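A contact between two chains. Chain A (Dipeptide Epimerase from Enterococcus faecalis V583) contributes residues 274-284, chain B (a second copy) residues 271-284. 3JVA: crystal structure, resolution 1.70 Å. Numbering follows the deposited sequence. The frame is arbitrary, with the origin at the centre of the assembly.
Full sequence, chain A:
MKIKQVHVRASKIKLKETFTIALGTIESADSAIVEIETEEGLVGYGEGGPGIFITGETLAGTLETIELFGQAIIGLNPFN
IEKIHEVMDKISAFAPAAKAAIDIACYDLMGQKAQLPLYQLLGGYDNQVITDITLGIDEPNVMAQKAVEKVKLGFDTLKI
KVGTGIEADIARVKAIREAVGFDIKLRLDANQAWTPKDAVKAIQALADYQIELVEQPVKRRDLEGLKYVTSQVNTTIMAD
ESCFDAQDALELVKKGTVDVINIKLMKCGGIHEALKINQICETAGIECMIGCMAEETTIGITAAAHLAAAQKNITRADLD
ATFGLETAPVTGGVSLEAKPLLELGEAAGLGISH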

# COMPACT_ATOMS: atom_id res chain seq x y z
N ALA A 274 -1.23 -19.21 24.88
CA ALA A 274 -0.13 -18.32 25.25
C ALA A 274 1.17 -18.76 24.57
O ALA A 274 1.98 -17.93 24.16
CB ALA A 274 0.04 -18.29 26.77
N LEU A 275 1.37 -20.08 24.45
CA LEU A 275 2.57 -20.58 23.80
C LEU A 275 2.58 -20.16 22.33
O LEU A 275 3.62 -19.82 21.78
CB LEU A 275 2.64 -22.12 23.91
CG LEU A 275 3.03 -22.64 25.29
CD1 LEU A 275 2.68 -24.13 25.40
CD2 LEU A 275 4.52 -22.41 25.53
N LYS A 276 1.40 -20.17 21.70
CA LYS A 276 1.29 -19.76 20.30
C LYS A 276 1.70 -18.30 20.16
O LYS A 276 2.49 -17.93 19.29
CB LYS A 276 -0.14 -19.92 19.79
CG LYS A 276 -0.68 -21.34 19.77
CD LYS A 276 -2.09 -21.33 19.17
CE LYS A 276 -2.77 -22.69 19.22
NZ LYS A 276 -4.17 -22.57 18.70
N ILE A 277 1.14 -17.45 21.03
CA ILE A 277 1.46 -16.02 20.99
C ILE A 277 2.96 -15.79 21.12
O ILE A 277 3.56 -15.07 20.32
CB ILE A 277 0.74 -15.26 22.13
CG1 ILE A 277 -0.77 -15.31 21.90
CG2 ILE A 277 1.21 -13.80 22.17
CD1 ILE A 277 -1.58 -14.75 23.05
N ASN A 278 3.56 -16.42 22.13
CA ASN A 278 4.99 -16.23 22.34
C ASN A 278 5.83 -16.70 21.16
O ASN A 278 6.79 -16.04 20.79
CB ASN A 278 5.45 -16.95 23.62
CG ASN A 278 6.90 -16.67 23.94
OD1 ASN A 278 7.30 -15.51 24.08
ND2 ASN A 278 7.70 -17.73 24.05
N GLN A 279 5.48 -17.83 20.55
CA GLN A 279 6.26 -18.32 19.43
C GLN A 279 6.09 -17.47 18.17
O GLN A 279 7.03 -17.33 17.38
CB GLN A 279 5.94 -19.80 19.18
CG GLN A 279 6.19 -20.62 20.44
CD GLN A 279 6.57 -22.05 20.17
OE1 GLN A 279 5.78 -22.83 19.64
NE2 GLN A 279 7.79 -22.42 20.55
N ILE A 280 4.91 -16.90 17.99
CA ILE A 280 4.66 -16.03 16.84
C ILE A 280 5.52 -14.78 17.05
O ILE A 280 6.23 -14.32 16.14
CB ILE A 280 3.17 -15.63 16.77
CG1 ILE A 280 2.34 -16.83 16.32
CG2 ILE A 280 2.98 -14.44 15.81
CD1 ILE A 280 0.85 -16.61 16.41
N CYS A 281 5.48 -14.25 18.26
CA CYS A 281 6.26 -13.05 18.59
C CYS A 281 7.76 -13.29 18.47
O CYS A 281 8.48 -12.50 17.85
CB CYS A 281 5.94 -12.60 20.02
SG CYS A 281 4.32 -11.84 20.18
N GLU A 282 8.23 -14.38 19.07
CA GLU A 282 9.65 -14.73 19.03
C GLU A 282 10.15 -14.84 17.60
O GLU A 282 11.26 -14.42 17.28
CB GLU A 282 9.84 -16.06 19.77
CG GLU A 282 11.26 -16.55 19.87
CD GLU A 282 11.34 -17.82 20.69
OE1 GLU A 282 10.52 -18.72 20.45
OE2 GLU A 282 12.23 -17.92 21.57
N THR A 283 9.32 -15.41 16.73
CA THR A 283 9.69 -15.56 15.33
C THR A 283 9.87 -14.19 14.65
O THR A 283 10.72 -14.03 13.76
CB THR A 283 8.62 -16.38 14.59
OG1 THR A 283 8.53 -17.68 15.20
CG2 THR A 283 8.98 -16.53 13.11
N ALA A 284 9.10 -13.21 15.09
CA ALA A 284 9.17 -11.85 14.53
C ALA A 284 10.14 -10.93 15.28
O ALA A 284 10.23 -9.74 14.98
CB ALA A 284 7.78 -11.23 14.51
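Chain B (271-284) IHEALKINQICETA

When two copies of one protein meet through the same helix, each contact tends to occur twice, with the roles of the chains exchanged, and residues close to the symmetry axis meet their own counterparts. This pair of helices from a dipeptide epimerase is a compact example. Chain B is helical through 271-283, as chain A is through 274-283, and the two helices cross at -102°, nearly perpendicular, with their axes 9.4 Å apart at closest approach. The contact runs from L275(A) to T283(A) on one helix and from H272(B) to T283(B) on the other; the two stretches together bury 574 Å². The backbones come nearest where K276(A) faces Q279(B), Q279(A) faces K276(B), and I280(A) faces I280(B), with CA-CA separations of 5.9, 5.9 and 6.2 Å.

Along chain A, A274(A) lies out of reach, and L275(A) touches the side chain of Q279(B) only lightly. K276(A) is the first major contributor. Its CA to CB bond points sideways, and the side chain, m at chi1 and t thereafter, is extended and reaches across to E282(B). Its backbone and the start of its side chain lie against the end of Q279(B), while its NZ reaches a long salt bridge with OE1 of E282(B), at 3.6 Å. A water accepts a hydrogen bond from NZ of K276(A) at 3.1 Å and donates one to OG1 of T283(B) at 2.8 Å, linking the lysine to T283(B) as well.

I277(A) points away and N278(A) makes no contact. One turn beyond L275(A), Q279(A) points toward chain B and is covered more than any other residue here. Its side chain packs on K276(B) and meets Q279(B), the modelled OE1 atoms of the two glutamines lying 2.4 Å apart; at least one amide is probably turned over, so the pairing remains open.

I280(A) meets its own counterpart in an apolar contact: its CG1 is 4.1 Å from CG1 of I280(B), and its CD1 lies 3.9 Å from OG1 of T283(B). E282(A) then mirrors the earlier ion pair, its OE1 forming a salt bridge with NZ of K276(B) at 3.4 Å that includes a weak hydrogen bond from the lysine. T283(A) closes the pattern. Its OG1 donates to O of Q279(A) at 2.7 Å, lies 3.9 Å from CD1 of I280(B), and accepts from a second water at 3.0 Å, which in turn accepts from NZ of K276(B) at 3.0 Å.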

# COMPACT_ATOMS: atom_id res chain seq x y z
N ILE B 271 11.62 -30.79 16.07
CA ILE B 271 10.26 -30.65 16.56
C ILE B 271 9.99 -29.27 17.14
O ILE B 271 8.93 -28.69 16.92
CB ILE B 271 9.95 -31.74 17.62
CG1 ILE B 271 9.92 -33.11 16.93
CG2 ILE B 271 8.62 -31.46 18.31
CD1 ILE B 271 9.92 -34.30 17.88
N HIS B 272 10.95 -28.74 17.89
CA HIS B 272 10.78 -27.42 18.50
C HIS B 272 10.39 -26.34 17.48
O HIS B 272 9.48 -25.53 17.73
CB HIS B 272 12.08 -27.02 19.21
CG HIS B 272 11.98 -25.75 20.00
ND1 HIS B 272 11.42 -25.70 21.26
CD2 HIS B 272 12.40 -24.50 19.73
CE1 HIS B 272 11.50 -24.47 21.73
NE2 HIS B 272 12.09 -23.72 20.82
N GLU B 273 11.07 -26.33 16.34
CA GLU B 273 10.79 -25.36 15.29
C GLU B 273 9.54 -25.75 14.50
O GLU B 273 8.76 -24.88 14.10
CB GLU B 273 11.99 -25.25 14.35
CG GLU B 273 11.89 -24.12 13.32
CD GLU B 273 12.14 -22.74 13.91
OE1 GLU B 273 12.52 -22.64 15.11
OE2 GLU B 273 11.98 -21.75 13.18
N ALA B 274 9.34 -27.04 14.30
CA ALA B 274 8.17 -27.52 13.57
C ALA B 274 6.89 -27.08 14.29
O ALA B 274 5.89 -26.73 13.66
CB ALA B 274 8.21 -29.05 13.46
N LEU B 275 6.91 -27.09 15.62
CA LEU B 275 5.75 -26.66 16.38
C LEU B 275 5.43 -25.20 16.09
O LEU B 275 4.26 -24.83 15.96
CB LEU B 275 5.98 -26.88 17.88
CG LEU B 275 5.85 -28.33 18.34
CD1 LEU B 275 6.41 -28.47 19.75
CD2 LEU B 275 4.39 -28.76 18.27
N LYS B 276 6.46 -24.37 15.99
CA LYS B 276 6.27 -22.95 15.71
C LYS B 276 5.63 -22.77 14.34
O LYS B 276 4.69 -21.99 14.17
CB LYS B 276 7.60 -22.21 15.71
CG LYS B 276 8.31 -22.17 17.06
CD LYS B 276 9.61 -21.39 16.92
CE LYS B 276 10.41 -21.38 18.20
NZ LYS B 276 11.74 -20.75 17.96
N ILE B 277 6.15 -23.50 13.36
CA ILE B 277 5.61 -23.42 12.01
C ILE B 277 4.12 -23.77 12.01
O ILE B 277 3.30 -23.04 11.46
CB ILE B 277 6.35 -24.37 11.04
CG1 ILE B 277 7.79 -23.89 10.85
CG2 ILE B 277 5.62 -24.41 9.69
CD1 ILE B 277 8.70 -24.88 10.12
N ASN B 278 3.77 -24.89 12.64
CA ASN B 278 2.38 -25.29 12.67
C ASN B 278 1.46 -24.30 13.39
O ASN B 278 0.34 -24.06 12.94
CB ASN B 278 2.23 -26.67 13.30
CG ASN B 278 0.82 -27.19 13.20
OD1 ASN B 278 0.25 -27.26 12.10
ND2 ASN B 278 0.22 -27.55 14.33
N GLN B 279 1.91 -23.74 14.51
CA GLN B 279 1.09 -22.78 15.25
C GLN B 279 0.90 -21.50 14.45
O GLN B 279 -0.17 -20.89 14.49
CB GLN B 279 1.73 -22.44 16.60
CG GLN B 279 1.90 -23.62 17.53
CD GLN B 279 2.69 -23.25 18.78
OE1 GLN B 279 3.60 -22.42 18.73
NE2 GLN B 279 2.35 -23.89 19.89
N ILE B 280 1.94 -21.08 13.74
CA ILE B 280 1.84 -19.88 12.91
C ILE B 280 0.83 -20.13 11.80
O ILE B 280 -0.04 -19.29 11.53
CB ILE B 280 3.21 -19.53 12.28
CG1 ILE B 280 4.16 -19.00 13.36
CG2 ILE B 280 3.02 -18.50 11.16
CD1 ILE B 280 5.62 -18.94 12.94
N CYS B 281 0.94 -21.29 11.15
CA CYS B 281 0.03 -21.63 10.06
C CYS B 281 -1.40 -21.79 10.55
O CYS B 281 -2.34 -21.25 9.96
CB CYS B 281 0.49 -22.93 9.38
SG CYS B 281 2.02 -22.79 8.44
N GLU B 282 -1.57 -22.54 11.64
CA GLU B 282 -2.89 -22.77 12.21
C GLU B 282 -3.57 -21.44 12.52
O GLU B 282 -4.75 -21.25 12.24
CB GLU B 282 -2.75 -23.62 13.47
CG GLU B 282 -4.06 -23.96 14.17
CD GLU B 282 -3.86 -24.97 15.29
OE1 GLU B 282 -2.93 -24.78 16.09
OE2 GLU B 282 -4.63 -25.94 15.36
N THR B 283 -2.81 -20.51 13.11
CA THR B 283 -3.34 -19.20 13.45
C THR B 283 -3.79 -18.44 12.20
O THR B 283 -4.79 -17.71 12.22
CB THR B 283 -2.29 -18.40 14.22
OG1 THR B 283 -1.97 -19.11 15.42
CG2 THR B 283 -2.80 -17.02 14.59
N ALA B 284 -3.06 -18.64 11.11
CA ALA B 284 -3.38 -17.99 9.84
C ALA B 284 -4.46 -18.74 9.06
O ALA B 284 -4.88 -18.29 7.99
CB ALA B 284 -2.11 -17.89 9.00
O HOH W 1 -4.21 -20.54 16.37
O HOH W 2 11.27 -18.31 16.35